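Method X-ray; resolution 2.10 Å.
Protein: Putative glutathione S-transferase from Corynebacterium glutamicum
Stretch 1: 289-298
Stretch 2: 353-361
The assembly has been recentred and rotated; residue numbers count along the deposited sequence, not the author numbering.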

ATOM      1  N   PHE A 289      22.715  -9.788   2.211  1.00 22.80           N
ATOM      2  CA  PHE A 289      21.431  -9.235   1.746  1.00 22.32           C
ATOM      3  C   PHE A 289      20.804  -8.377   2.891  1.00 21.65           C
ATOM      4  O   PHE A 289      20.949  -7.143   2.902  1.00 22.39           O
ATOM      5  CB  PHE A 289      20.522 -10.383   1.269  1.00 21.45           C
ATOM      6  CG  PHE A 289      20.958 -11.018  -0.039  1.00 21.10           C
ATOM      7  CD1 PHE A 289      21.866 -12.060  -0.058  1.00 21.22           C
ATOM      8  CD2 PHE A 289      20.438 -10.584  -1.249  1.00 19.83           C
ATOM      9  CE1 PHE A 289      22.261 -12.653  -1.246  1.00 19.61           C
ATOM     10  CE2 PHE A 289      20.822 -11.187  -2.473  1.00 20.65           C
ATOM     11  CZ  PHE A 289      21.758 -12.222  -2.466  1.00 20.53           C
ATOM     12  N   GLY A 290      20.170  -9.019   3.867  1.00 22.16           N
ATOM     13  CA  GLY A 290      19.518  -8.307   4.956  1.00 22.11           C
ATOM     14  C   GLY A 290      20.458  -7.449   5.768  1.00 22.48           C
ATOM     15  O   GLY A 290      20.076  -6.377   6.237  1.00 21.63           O
ATOM     16  N   ASP A 291      21.709  -7.888   5.903  1.00 22.39           N
ATOM     17  CA  ASP A 291      22.672  -7.173   6.738  1.00 22.69           C
ATOM     18  C   ASP A 291      23.306  -6.002   6.001  1.00 22.48           C
ATOM     19  O   ASP A 291      24.198  -5.367   6.535  1.00 21.99           O
ATOM     20  CB  ASP A 291      23.709  -8.151   7.394  1.00 23.99           C
ATOM     21  CG  ASP A 291      24.665  -8.846   6.376  1.00 26.01           C
ATOM     22  OD1 ASP A 291      24.572  -8.624   5.136  1.00 28.18           O
ATOM     23  OD2 ASP A 291      25.550  -9.633   6.852  1.00 28.30           O
ATOM     24  N   THR A 292      22.884  -5.738   4.756  1.00 21.33           N
ATOM     25  CA  THR A 292      23.233  -4.500   4.088  1.00 20.75           C
ATOM     26  C   THR A 292      21.962  -3.631   3.789  1.00 21.69           C
ATOM     27  O   THR A 292      22.041  -2.628   3.034  1.00 21.04           O
ATOM     28  CB  THR A 292      24.009  -4.770   2.812  1.00 21.35           C
ATOM     29  OG1 THR A 292      23.200  -5.486   1.863  1.00 20.89           O
ATOM     30  CG2 THR A 292      25.331  -5.615   3.105  1.00 19.32           C
ATOM     31  N   THR A 293      20.810  -4.037   4.344  1.00 20.73           N
ATOM     32  CA  THR A 293      19.523  -3.396   4.039  1.00 21.04           C
ATOM     33  C   THR A 293      19.109  -2.532   5.233  1.00 21.32           C
ATOM     34  O   THR A 293      18.834  -3.070   6.320  1.00 20.87           O
ATOM     35  CB  THR A 293      18.441  -4.439   3.747  1.00 22.18           C
ATOM     36  OG1 THR A 293      18.862  -5.263   2.657  1.00 20.69           O
ATOM     37  CG2 THR A 293      17.074  -3.776   3.385  1.00 19.68           C
ATOM     38  N   ASP A 294      19.114  -1.214   5.031  1.00 21.15           N
ATOM     39  CA  ASP A 294      18.714  -0.252   6.064  1.00 21.75           C
ATOM     40  C   ASP A 294      17.362   0.355   5.677  1.00 21.91           C
ATOM     41  O   ASP A 294      17.281   1.258   4.825  1.00 21.69           O
ATOM     42  CB  ASP A 294      19.785   0.830   6.248  1.00 20.98           C
ATOM     43  CG  ASP A 294      19.511   1.759   7.455  1.00 24.51           C
ATOM     44  OD1 ASP A 294      18.326   2.032   7.708  1.00 24.35           O
ATOM     45  OD2 ASP A 294      20.498   2.210   8.125  1.00 25.13           O
ATOM     46  N   PHE A 295      16.306  -0.163   6.292  1.00 21.90           N
ATOM     47  CA  PHE A 295      14.946   0.226   5.905  1.00 22.18           C
ATOM     48  C   PHE A 295      14.647   1.690   6.223  1.00 22.69           C
ATOM     49  O   PHE A 295      13.921   2.344   5.476  1.00 23.58           O
ATOM     50  CB  PHE A 295      13.911  -0.684   6.550  1.00 21.83           C
ATOM     51  CG  PHE A 295      13.861  -2.062   5.959  1.00 20.69           C
ATOM     52  CD1 PHE A 295      13.314  -2.269   4.719  1.00 20.90           C
ATOM     53  CD2 PHE A 295      14.340  -3.155   6.666  1.00 19.49           C
ATOM     54  CE1 PHE A 295      13.236  -3.537   4.189  1.00 19.78           C
ATOM     55  CE2 PHE A 295      14.279  -4.404   6.154  1.00 19.79           C
ATOM     56  CZ  PHE A 295      13.714  -4.608   4.896  1.00 22.28           C
ATOM     57  N   THR A 296      15.237   2.211   7.295  1.00 23.35           N
ATOM     58  CA  THR A 296      15.052   3.622   7.656  1.00 23.58           C
ATOM     59  C   THR A 296      15.635   4.553   6.619  1.00 23.33           C
ATOM     60  O   THR A 296      14.980   5.500   6.223  1.00 22.00           O
ATOM     61  CB  THR A 296      15.635   3.935   9.042  1.00 23.12           C
ATOM     62  OG1 THR A 296      14.960   3.122  10.002  1.00 22.37           O
ATOM     63  CG2 THR A 296      15.466   5.428   9.426  1.00 25.52           C
ATOM     64  N   GLU A 297      16.865   4.280   6.159  1.00 23.96           N
ATOM     65  CA  GLU A 297      17.486   5.156   5.174  1.00 24.00           C
ATOM     66  C   GLU A 297      16.823   5.001   3.834  1.00 22.83           C
ATOM     67  O   GLU A 297      16.699   5.974   3.098  1.00 24.44           O
ATOM     68  CB  GLU A 297      19.001   4.916   5.062  1.00 24.97           C
ATOM     69  CG  GLU A 297      19.698   5.428   6.306  1.00 29.42           C
ATOM     70  CD  GLU A 297      21.194   5.586   6.195  1.00 34.82           C
ATOM     71  OE1 GLU A 297      21.750   5.425   5.098  1.00 37.04           O
ATOM     72  OE2 GLU A 297      21.813   5.917   7.237  1.00 40.03           O
ATOM     73  N   ILE A 298      16.383   3.807   3.498  1.00 21.40           N
ATOM     74  CA  ILE A 298      15.595   3.624   2.258  1.00 21.70           C
ATOM     75  C   ILE A 298      14.328   4.527   2.301  1.00 22.03           C
ATOM     76  O   ILE A 298      14.142   5.375   1.418  1.00 22.38           O
ATOM     77  CB  ILE A 298      15.228   2.135   2.051  1.00 21.78           C
ATOM     78  CG1 ILE A 298      16.476   1.315   1.686  1.00 23.02           C
ATOM     79  CG2 ILE A 298      14.086   1.933   0.999  1.00 20.68           C
ATOM     80  CD1 ILE A 298      16.278  -0.196   1.833  1.00 20.66           C
ATOM     81  N   GLU A 353      28.143  -1.832   9.292  1.00 23.84           N
ATOM     82  CA  GLU A 353      26.862  -2.436   9.714  1.00 24.11           C
ATOM     83  C   GLU A 353      25.666  -1.504   9.483  1.00 23.34           C
ATOM     84  O   GLU A 353      25.828  -0.315   9.364  1.00 22.84           O
ATOM     85  CB  GLU A 353      26.927  -2.876  11.184  1.00 24.70           C
ATOM     86  CG  GLU A 353      26.835  -1.771  12.226  1.00 27.07           C
ATOM     87  CD  GLU A 353      28.132  -0.933  12.412  1.00 31.76           C
ATOM     88  OE1 GLU A 353      29.212  -1.262  11.848  1.00 32.23           O
ATOM     89  OE2 GLU A 353      28.040   0.084  13.139  1.00 35.28           O
ATOM     90  N   VAL A 354      24.475  -2.069   9.400  1.00 23.50           N
ATOM     91  CA  VAL A 354      23.250  -1.288   9.232  1.00 24.08           C
ATOM     92  C   VAL A 354      23.087  -0.419  10.490  1.00 24.52           C
ATOM     93  O   VAL A 354      23.179  -0.917  11.596  1.00 24.14           O
ATOM     94  CB  VAL A 354      22.057  -2.213   9.013  1.00 24.45           C
ATOM     95  CG1 VAL A 354      20.714  -1.498   9.253  1.00 22.02           C
ATOM     96  CG2 VAL A 354      22.153  -2.813   7.612  1.00 23.36           C
ATOM     97  N   LYS A 355      22.971   0.886  10.281  1.00 25.40           N
ATOM     98  CA  LYS A 355      22.916   1.862  11.369  1.00 27.48           C
ATOM     99  C   LYS A 355      21.540   1.861  12.029  1.00 27.19           C
ATOM    100  O   LYS A 355      21.439   2.084  13.231  1.00 25.66           O
ATOM    101  CB  LYS A 355      23.272   3.267  10.854  1.00 28.23           C
ATOM    102  CG  LYS A 355      24.679   3.392  10.272  1.00 32.61           C
ATOM    103  CD  LYS A 355      25.746   3.284  11.365  1.00 37.12           C
ATOM    104  CE  LYS A 355      27.153   3.558  10.825  1.00 39.14           C
ATOM    105  NZ  LYS A 355      28.128   3.501  11.920  1.00 39.65           N
ATOM    106  N   ASN A 356      20.495   1.551  11.262  1.00 26.35           N
ATOM    107  CA  ASN A 356      19.127   1.527  11.799  1.00 27.45           C
ATOM    108  C   ASN A 356      18.475   0.130  11.741  1.00 27.46           C
ATOM    109  O   ASN A 356      17.506  -0.087  11.019  1.00 27.56           O
ATOM    110  CB  ASN A 356      18.277   2.560  11.041  1.00 27.36           C
ATOM    111  CG  ASN A 356      18.909   3.950  11.049  1.00 28.23           C
ATOM    112  OD1 ASN A 356      18.731   4.691  12.001  1.00 29.83           O
ATOM    113  ND2 ASN A 356      19.657   4.295   9.999  1.00 28.05           N
ATOM    114  N   PRO A 357      19.009  -0.823  12.513  1.00 27.16           N
ATOM    115  CA  PRO A 357      18.522  -2.177  12.402  1.00 27.08           C
ATOM    116  C   PRO A 357      17.092  -2.308  12.933  1.00 27.63           C
ATOM    117  O   PRO A 357      16.762  -1.680  13.922  1.00 27.04           O
ATOM    118  CB  PRO A 357      19.510  -2.970  13.269  1.00 27.46           C
ATOM    119  CG  PRO A 357      19.968  -1.975  14.317  1.00 27.97           C
ATOM    120  CD  PRO A 357      19.995  -0.658  13.595  1.00 27.66           C
ATOM    121  N   GLU A 358      16.248  -3.092  12.257  1.00 27.59           N
ATOM    122  CA  GLU A 358      14.967  -3.512  12.817  1.00 27.33           C
ATOM    123  C   GLU A 358      15.218  -4.488  13.955  1.00 27.62           C
ATOM    124  O   GLU A 358      16.348  -4.969  14.091  1.00 26.37           O
ATOM    125  CB  GLU A 358      14.112  -4.182  11.740  1.00 27.32           C
ATOM    126  CG  GLU A 358      13.665  -3.239  10.636  1.00 29.41           C
ATOM    127  CD  GLU A 358      12.700  -2.142  11.156  1.00 34.71           C
ATOM    128  OE1 GLU A 358      11.807  -2.442  11.975  1.00 34.55           O
ATOM    129  OE2 GLU A 358      12.839  -0.976  10.743  1.00 37.02           O
ATOM    130  N   PRO A 359      14.179  -4.776  14.805  1.00 28.66           N
ATOM    131  CA  PRO A 359      14.467  -5.674  15.951  1.00 29.41           C
ATOM    132  C   PRO A 359      14.943  -7.053  15.475  1.00 29.91           C
ATOM    133  O   PRO A 359      15.656  -7.710  16.170  1.00 29.35           O
ATOM    134  CB  PRO A 359      13.129  -5.757  16.724  1.00 29.82           C
ATOM    135  CG  PRO A 359      12.334  -4.518  16.306  1.00 29.81           C
ATOM    136  CD  PRO A 359      12.831  -4.173  14.878  1.00 28.99           C
ATOM    137  N   PHE A 360      14.587  -7.466  14.261  1.00 29.88           N
ATOM    138  CA  PHE A 360      14.988  -8.785  13.764  1.00 29.62           C
ATOM    139  C   PHE A 360      16.347  -8.793  13.018  1.00 30.24           C
ATOM    140  O   PHE A 360      16.804  -9.844  12.582  1.00 30.92           O
ATOM    141  CB  PHE A 360      13.851  -9.366  12.879  1.00 30.19           C
ATOM    142  CG  PHE A 360      13.436  -8.455  11.734  1.00 28.26           C
ATOM    143  CD1 PHE A 360      14.134  -8.477  10.541  1.00 27.32           C
ATOM    144  CD2 PHE A 360      12.385  -7.547  11.892  1.00 27.21           C
ATOM    145  CE1 PHE A 360      13.784  -7.634   9.492  1.00 26.97           C
ATOM    146  CE2 PHE A 360      12.023  -6.703  10.865  1.00 28.59           C
ATOM    147  CZ  PHE A 360      12.721  -6.733   9.662  1.00 29.04           C
ATOM    148  N   GLN A 361      17.029  -7.651  12.913  1.00 30.03           N
ATOM    149  CA  GLN A 361      18.324  -7.583  12.231  1.00 30.07           C
ATOM    150  C   GLN A 361      19.507  -7.600  13.226  1.00 30.65           C
ATOM    151  O   GLN A 361      19.321  -7.076  14.329  1.00 32.30           O
ATOM    152  CB  GLN A 361      18.400  -6.319  11.375  1.00 29.03           C
ATOM    153  CG  GLN A 361      17.607  -6.406  10.071  1.00 27.96           C
ATOM    154  CD  GLN A 361      17.721  -5.137   9.272  1.00 27.45           C
ATOM    155  OE1 GLN A 361      17.236  -4.081   9.697  1.00 25.16           O
ATOM    156  NE2 GLN A 361      18.359  -5.220   8.106  1.00 23.86           N
TER
HETATM  157  O   HOH W   1      24.442  -4.930   9.244  1.00 24.03           O
HETATM  158  O   HOH W   2      22.965   1.747   7.567  1.00 23.47           O
HETATM  159  O   HOH W   3      16.823  -1.585   8.668  1.00 24.14           O
HETATM  160  O   HOH W   4      14.992   0.452  10.238  1.00 29.29           O
HETATM  161  O   HOH W   5      20.945   6.674   9.428  1.00 45.88           O

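Stretch 2 has no regular helix or strand, so its contact with stretch 1 rests on individual side chains, a few backbone groups and bridging waters. Glu353, at its start, points its CA-to-CB bond away and makes no direct contact. Its carboxylate lies near the amine of Lys355 instead, in a long salt bridge of 3.6 Å between Glu353 OE2 and Lys355 NZ.

Val354 is the first residue to engage. Its CA-to-CB bond points toward stretch 1, and Val354 CG2 packs against the backbone of the 3-10 segment and the residue after it, 3.4 Å from Asp291 O and 3.6 Å from Thr293 O. These are van der Waals contacts, since a methyl group offers the carbonyls no conventional donor. The polar link is made by water 1, which accepts from Val354 N (2.9 Å) and donates to Asp291 O (2.8 Å).

Lys355 contributes mainly through its backbone. Water 2 accepts from Lys355 N at 2.8 Å and donates to Asp294 OD2 at 2.6 Å, bridging a direct N to OD2 separation of 3.5 Å.

Asn356 holds the same carboxylate twice. Asn356 ND2 donates to Asp294 OD2 at 2.9 Å with an angle of 161°, and Asn356 N donates to that oxygen at 3.2 Å and 143°. The other oxygen, Asp294 OD1, accepts from Glu297 N at 3.1 Å and 164°, a capping bond at the helix start. One aspartate therefore both caps the helix through OD1 and anchors stretch 2, a later segment of the same chain, through OD2. Asn356 CB also lies 3.5 Å from Thr296 OG1, while water 5 accepts from Asn356 ND2 (2.8 Å) and donates to Glu297 OE2 (2.5 Å).

Pro357 points away and makes no contact. Glu358 turns back toward stretch 1, its CG 4.0 Å from Phe295 CD2, and water 4 lies 2.6 Å from Glu358 OE2 and 2.7 Å from Thr296 OG1.

A type I turn from Glu358 to Gln361, with Gln361 N donating to Glu358 O at 3.0 Å, carries the chain past Pro359, which is out of reach. Phe360 starts sideways, but its ring end comes nearer: Phe360 CZ is 4.5 Å from Phe295 CE2, an apolar contact in which CE2 meets the edge of the Phe360 ring.

Gln361 closes the contact. Its NE2 donates to Thr293 O at 2.8 Å with a nearly linear 171°, and to Gly290 O at the same distance but only 126°, a weak bond. At the other end of the amide, Gln361 OE1 accepts from Glu358 N (2.9 Å, 171°), tying the amide to its own turn.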